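Local coordinates for pectinesterase (Sitophilus oryzae, PDB 4PMH), which hydrolyses the methyl esters of pectin, releasing methanol, and probably serves the rice weevil in digesting plant cell walls, at residues I12-A15 with S16-N19; A170-T173 with G174-A178; M133-S136 with C137-S141. One frame throughout, in Å; residues are numbered along the deposited sequence.

Interaction 1: I12-A15 with S16-N19; sequences ILTA and SESN
Thr14 and Glu17 grip each other through two hydrogen bonds. Glu17 OE1 accepts from Thr14 N at 2.9 Å, along a nearly straight N-H line of 171°. The donor meets this oxygen on its anti side and lies somewhat out of the carboxylate plane. In return, Glu17 N donates to Thr14 OG1 at 3.0 Å. The threonine hydroxyl can reach it because chi1 (66°) sets OG1 between its own backbone N and carbonyl carbon. The methyl Thr14 CG2 then lies 3.6 Å from Glu17 OE1. The pair is a capping box, with Thr14 as N-cap of the short, weakly bonded helix 15-18. The threonine side chain takes up one N-H of the first turn, that of Glu17. Ser18 N continues the helix by bonding to Thr14 O at 2.9 Å. Ser18 OG also donates to Ala15 O at 2.5 Å, tilted from the carbonyl plane. Leu13 crosses Glu17 beside the box, with Leu13 CD2 3.8 Å from Glu17 OE1. The extended glutamate chain brings its carboxylate to Thr14 N. There OE1 also makes a salt bridge with Arg346, which in addition bonds to Ile12 O. With an alanine in place of Glu17, Thr14 N and Arg346 would probably lose a shared acceptor, and the start of the helix is likely to be held less firmly. Further out, strand 355-359 lies against this turn: Leu13 rests on Trp357 and pairs through its backbone with Glu358, while Ala15 and Ser18 touch Tyr359.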
loop_
_atom_site.group_PDB
_atom_site.type_symbol
_atom_site.label_atom_id
_atom_site.label_comp_id
_atom_site.label_asym_id
_atom_site.label_seq_id
_atom_site.Cartn_x
_atom_site.Cartn_y
_atom_site.Cartn_z
ATOM N N ILE A 12 23.336 4.379 2.471
ATOM C CA ILE A 12 23.372 3.009 1.992
ATOM C C ILE A 12 23.802 2.102 3.128
ATOM O O ILE A 12 24.777 2.377 3.806
ATOM C CB ILE A 12 24.393 2.844 0.828
ATOM C CG1 ILE A 12 24.087 3.815 -0.310
ATOM C CG2 ILE A 12 24.460 1.392 0.347
ATOM C CD1 ILE A 12 22.741 3.638 -0.993
ATOM N N LEU A 13 23.087 1.009 3.321
ATOM C CA LEU A 13 23.438 0.022 4.337
ATOM C C LEU A 13 24.768 -0.674 4.018
ATOM O O LEU A 13 25.090 -0.930 2.854
ATOM C CB LEU A 13 22.355 -1.047 4.430
ATOM C CG LEU A 13 20.932 -0.642 4.856
ATOM C CD1 LEU A 13 20.037 -1.873 4.906
ATOM C CD2 LEU A 13 20.903 0.083 6.188
ATOM N N THR A 14 25.504 -1.011 5.063
ATOM C CA THR A 14 26.673 -1.860 4.936
ATOM C C THR A 14 26.239 -3.285 4.697
ATOM O O THR A 14 25.100 -3.654 5.006
ATOM C CB THR A 14 27.547 -1.803 6.198
ATOM O OG1 THR A 14 26.853 -2.377 7.316
ATOM C CG2 THR A 14 27.925 -0.366 6.527
ATOM N N ALA A 15 27.155 -4.109 4.198
ATOM C CA ALA A 15 26.864 -5.535 4.013
ATOM C C ALA A 15 26.384 -6.197 5.296
ATOM O O ALA A 15 25.503 -7.066 5.282
ATOM C CB ALA A 15 28.086 -6.263 3.466
ATOM N N SER A 16 26.972 -5.795 6.410
ATOM C CA SER A 16 26.646 -6.361 7.722
ATOM C C SER A 16 25.231 -5.945 8.154
ATOM O O SER A 16 24.407 -6.767 8.546
ATOM C CB SER A 16 27.681 -5.847 8.733
ATOM O OG SER A 16 27.553 -6.497 9.963
ATOM N N GLU A 17 24.982 -4.647 8.095
ATOM C CA GLU A 17 23.640 -4.099 8.318
ATOM C C GLU A 17 22.543 -4.774 7.467
ATOM O O GLU A 17 21.440 -5.058 7.969
ATOM C CB GLU A 17 23.675 -2.604 8.044
ATOM C CG GLU A 17 24.322 -1.790 9.157
ATOM C CD GLU A 17 24.505 -0.330 8.779
ATOM O OE1 GLU A 17 24.481 -0.024 7.569
ATOM O OE2 GLU A 17 24.718 0.528 9.668
ATOM N N SER A 18 22.854 -5.041 6.193
ATOM C CA SER A 18 21.907 -5.690 5.277
ATOM C C SER A 18 21.384 -7.016 5.796
ATOM O O SER A 18 20.238 -7.355 5.545
ATOM C CB SER A 18 22.503 -5.884 3.870
ATOM O OG SER A 18 23.443 -6.947 3.831
ATOM N N ASN A 19 22.210 -7.761 6.540
ATOM C CA ASN A 19 21.785 -9.066 7.075
ATOM C C ASN A 19 20.628 -8.971 8.092
ATOM O O ASN A 19 19.963 -9.974 8.372
ATOM C CB ASN A 19 22.969 -9.829 7.715
ATOM C CG ASN A 19 24.074 -10.156 6.730
ATOM O OD1 ASN A 19 25.244 -9.806 6.945
ATOM N ND2 ASN A 19 23.722 -10.836 5.648
#

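Interaction 2: A170-T173 with G174-A178; sequences AKNT and GDQQA
Asn172 and Gln176 join their side-chain amides across a loop that turns back on itself. The loop links strands 165-168 and 181-183 of the right-handed parallel beta-helix found in pectinesterases, and a type I beta turn from Thr173 to Gln176 forms its bend. Asn172 ND2 donates to Gln176 OE1 at 2.7 Å. The bond lands on a lone pair in the carbonyl plane of Gln176 and stays near the amide plane of Asn172. The two amides are nevertheless turned 73° against each other. Asn172 ND2 also bonds to Asn106 OD1, so this one nitrogen has two acceptors. The glutamine reaches it with CG beside its own backbone N (chi1 -66°) and the rest of the chain extended. At the bend, Thr173 OG1 accepts from Asp175 N at 3.0 Å, which makes an ST turn inside the beta turn. Thr173 OG1 also lies 3.4 Å from Gln176 CG. Two backbone carbonyls face a water between the limbs, 2.9 Å from Ala170 O and 3.1 Å from Gln176 O. It is placed to donate to both, but other acceptors compete for its protons. Lys171 points outward to a salt bridge with Asp246, and Gln177, a substrate-binding residue by similarity, also points away from the opposing limb, its OE1 accepting from Gln110 NE2. The backbone of Ala178 pairs with that of Gln199, the probable transition-state stabiliser, so the returning limb runs beside the probable active site. At the base of the loop, the methyls of Ala170 and Ala178 meet, CB to CB, at 3.7 Å.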
loop_
_atom_site.group_PDB
_atom_site.type_symbol
_atom_site.label_atom_id
_atom_site.label_comp_id
_atom_site.label_asym_id
_atom_site.label_seq_id
_atom_site.Cartn_x
_atom_site.Cartn_y
_atom_site.Cartn_z
ATOM N N ALA A 170 -9.755 8.274 -9.519
ATOM C CA ALA A 170 -9.847 9.717 -9.282
ATOM C C ALA A 170 -8.534 10.425 -9.607
ATOM O O ALA A 170 -7.494 10.132 -9.004
ATOM C CB ALA A 170 -10.247 10.008 -7.850
ATOM N N LYS A 171 -8.614 11.339 -10.568
ATOM C CA LYS A 171 -7.530 12.248 -10.920
ATOM C C LYS A 171 -8.118 13.648 -11.272
ATOM O O LYS A 171 -7.594 14.367 -12.118
ATOM C CB LYS A 171 -6.715 11.671 -12.089
ATOM C CG LYS A 171 -7.559 11.164 -13.254
ATOM C CD LYS A 171 -6.710 10.598 -14.389
ATOM C CE LYS A 171 -6.438 11.624 -15.483
ATOM N NZ LYS A 171 -5.823 10.999 -16.694
ATOM N N ASN A 172 -9.176 14.034 -10.566
ATOM C CA ASN A 172 -10.033 15.157 -10.977
ATOM C C ASN A 172 -9.368 16.533 -10.765
ATOM O O ASN A 172 -9.562 17.459 -11.563
ATOM C CB ASN A 172 -11.379 15.041 -10.249
ATOM C CG ASN A 172 -12.015 13.668 -10.440
ATOM O OD1 ASN A 172 -12.473 13.340 -11.529
ATOM N ND2 ASN A 172 -12.030 12.853 -9.387
ATOM N N THR A 173 -8.601 16.648 -9.677
ATOM C CA THR A 173 -7.693 17.772 -9.435
ATOM C C THR A 173 -6.355 17.207 -8.970
ATOM O O THR A 173 -6.252 16.023 -8.659
ATOM C CB THR A 173 -8.203 18.711 -8.326
ATOM O OG1 THR A 173 -7.994 18.097 -7.047
ATOM C CG2 THR A 173 -9.697 19.046 -8.499
ATOM N N GLY A 174 -5.339 18.063 -8.892
ATOM C CA GLY A 174 -4.040 17.661 -8.360
ATOM C C GLY A 174 -4.020 17.484 -6.845
ATOM O O GLY A 174 -3.026 17.057 -6.292
ATOM N N ASP A 175 -5.104 17.829 -6.158
ATOM C CA ASP A 175 -5.147 17.738 -4.696
ATOM C C ASP A 175 -5.898 16.510 -4.148
ATOM O O ASP A 175 -5.938 16.322 -2.932
ATOM C CB ASP A 175 -5.773 19.021 -4.097
ATOM C CG ASP A 175 -4.787 20.202 -4.010
ATOM O OD1 ASP A 175 -3.607 20.059 -4.395
ATOM O OD2 ASP A 175 -5.207 21.291 -3.542
ATOM N N GLN A 176 -6.490 15.679 -5.001
ATOM C CA GLN A 176 -7.334 14.576 -4.502
ATOM C C GLN A 176 -6.557 13.314 -4.078
ATOM O O GLN A 176 -5.703 12.854 -4.799
ATOM C CB GLN A 176 -8.393 14.187 -5.538
ATOM C CG GLN A 176 -9.442 15.275 -5.800
ATOM C CD GLN A 176 -10.591 14.770 -6.642
ATOM O OE1 GLN A 176 -10.477 13.738 -7.315
ATOM N NE2 GLN A 176 -11.717 15.486 -6.607
ATOM N N GLN A 177 -6.915 12.759 -2.917
ATOM C CA GLN A 177 -6.412 11.469 -2.431
ATOM C C GLN A 177 -7.472 10.436 -2.766
ATOM O O GLN A 177 -8.657 10.730 -2.647
ATOM C CB GLN A 177 -6.231 11.481 -0.899
ATOM C CG GLN A 177 -5.305 12.561 -0.342
ATOM C CD GLN A 177 -5.982 13.928 -0.207
ATOM O OE1 GLN A 177 -7.196 14.059 -0.358
ATOM N NE2 GLN A 177 -5.185 14.955 0.079
ATOM N N ALA A 178 -7.074 9.233 -3.169
ATOM C CA ALA A 178 -8.052 8.206 -3.531
ATOM C C ALA A 178 -7.437 6.810 -3.430
ATOM O O ALA A 178 -6.616 6.420 -4.250
ATOM C CB ALA A 178 -8.586 8.451 -4.934
HETATM O O HOH W 1 -5.650 10.407 -6.740
#

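Interaction 3: M133-S136 with C137-S141; sequences MYNS and CASKS
Cys137 and Ala138, in the last turn of helix 131-138, bond back to Met133 and Tyr134. Cys137 N donates to Met133 O at 3.3 Å. Ser136 OG is a second donor to Met133 O, at 2.9 Å and from the same face of the carbonyl plane. A chi1 of 82° places the serine hydroxyl there. Cys137 SG leaves the helix to form a disulfide with Cys148, and its side chain packs on Tyr116 and Trp153. Ala138 N bonds to Tyr134 O at 2.7 Å. The alanine methyl sits over one face of the tyrosine ring, offset toward the rim. In this CH-pi contact Ala138 CB lies 4.2 Å from the centroid of the Tyr134 ring. The Tyr134 ring also stacks with Phe124. Ser139 closes the helix. Ser139 OG and Ser139 N donate to Asn135 O, at 2.6 and 2.8 Å, from opposite faces of that carbonyl. Lys140 NZ adds a weak bond to Ser136 O. Serine hydroxyls thus double up on carbonyl oxygens at the helix end, while the disulfide ties that end covalently to the end of helix 145-148.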
loop_
_atom_site.group_PDB
_atom_site.type_symbol
_atom_site.label_atom_id
_atom_site.label_comp_id
_atom_site.label_asym_id
_atom_site.label_seq_id
_atom_site.Cartn_x
_atom_site.Cartn_y
_atom_site.Cartn_z
ATOM N N MET A 133 -18.999 -0.557 8.610
ATOM C CA MET A 133 -18.004 0.149 7.789
ATOM C C MET A 133 -18.698 1.135 6.844
ATOM O O MET A 133 -18.343 2.307 6.807
ATOM C CB MET A 133 -17.140 -0.823 6.979
ATOM C CG MET A 133 -16.228 -1.690 7.823
ATOM S SD MET A 133 -15.445 -3.009 6.864
ATOM C CE MET A 133 -14.389 -2.076 5.759
ATOM N N TYR A 134 -19.675 0.645 6.081
ATOM C CA TYR A 134 -20.426 1.502 5.140
ATOM C C TYR A 134 -21.077 2.694 5.862
ATOM O O TYR A 134 -20.912 3.876 5.465
ATOM C CB TYR A 134 -21.461 0.671 4.351
ATOM C CG TYR A 134 -22.573 1.517 3.766
ATOM C CD1 TYR A 134 -22.333 2.359 2.685
ATOM C CD2 TYR A 134 -23.845 1.514 4.323
ATOM C CE1 TYR A 134 -23.331 3.167 2.162
ATOM C CE2 TYR A 134 -24.857 2.318 3.798
ATOM C CZ TYR A 134 -24.590 3.145 2.721
ATOM O OH TYR A 134 -25.588 3.945 2.178
ATOM N N ASN A 135 -21.786 2.389 6.942
ATOM C CA ASN A 135 -22.488 3.408 7.702
ATOM C C ASN A 135 -21.553 4.475 8.295
ATOM O O ASN A 135 -21.890 5.658 8.319
ATOM C CB ASN A 135 -23.357 2.780 8.793
ATOM C CG ASN A 135 -24.207 3.816 9.517
ATOM O OD1 ASN A 135 -24.816 4.696 8.889
ATOM N ND2 ASN A 135 -24.243 3.729 10.838
ATOM N N SER A 136 -20.370 4.067 8.741
ATOM C CA SER A 136 -19.400 5.017 9.282
ATOM C C SER A 136 -18.909 5.994 8.215
ATOM O O SER A 136 -18.626 7.142 8.518
ATOM C CB SER A 136 -18.203 4.298 9.912
ATOM O OG SER A 136 -17.279 3.928 8.910
ATOM N N CYS A 137 -18.815 5.553 6.966
ATOM C CA CYS A 137 -18.516 6.451 5.866
ATOM C C CYS A 137 -19.752 7.254 5.426
ATOM O O CYS A 137 -19.658 8.458 5.153
ATOM C CB CYS A 137 -17.952 5.663 4.694
ATOM S SG CYS A 137 -16.369 4.901 5.113
ATOM N N ALA A 138 -20.897 6.586 5.385
ATOM C CA ALA A 138 -22.164 7.202 4.970
ATOM C C ALA A 138 -22.581 8.321 5.910
ATOM O O ALA A 138 -23.222 9.284 5.488
ATOM C CB ALA A 138 -23.261 6.158 4.884
ATOM N N SER A 139 -22.187 8.202 7.173
ATOM C CA SER A 139 -22.610 9.149 8.198
ATOM C C SER A 139 -21.726 10.376 8.390
ATOM O O SER A 139 -22.028 11.209 9.244
ATOM C CB SER A 139 -22.742 8.423 9.514
ATOM O OG SER A 139 -23.634 7.352 9.337
ATOM N N LYS A 140 -20.667 10.501 7.593
ATOM C CA LYS A 140 -19.765 11.645 7.668
ATOM C C LYS A 140 -20.479 12.855 7.132
ATOM O O LYS A 140 -21.527 12.721 6.526
ATOM C CB LYS A 140 -18.535 11.370 6.813
ATOM C CG LYS A 140 -17.654 10.234 7.332
ATOM C CD LYS A 140 -16.270 10.735 7.687
ATOM C CE LYS A 140 -15.493 9.764 8.560
ATOM N NZ LYS A 140 -15.421 8.427 7.947
ATOM N N SER A 141 -19.923 14.041 7.332
ATOM C CA SER A 141 -20.463 15.228 6.658
ATOM C C SER A 141 -19.411 15.896 5.779
ATOM O O SER A 141 -18.228 15.922 6.134
ATOM C CB SER A 141 -20.989 16.231 7.673
ATOM O OG SER A 141 -21.898 17.101 7.038
#

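Overall arrangement
All three contacts are local, at different places around the parallel beta-helix. None is core; each is partly buried, and interaction 2 has the most exposed residues. Interaction 1 lies against strand 355-359, an outermost strand of the long sheet, on the opposite side of the chain's centre from the other two. Its centre is about 38 Å from that of interaction 2 and about 46 Å from that of interaction 3. Interactions 2 and 3 have centres about 21 Å apart. Interactions 1 and 3 concern the start of one helix and the end of another; interaction 2 is a loop beside the probable active site. Within the contact itself, a carboxylate carries interaction 1, neutral amides and a water interaction 2, and hydroxyls interaction 3.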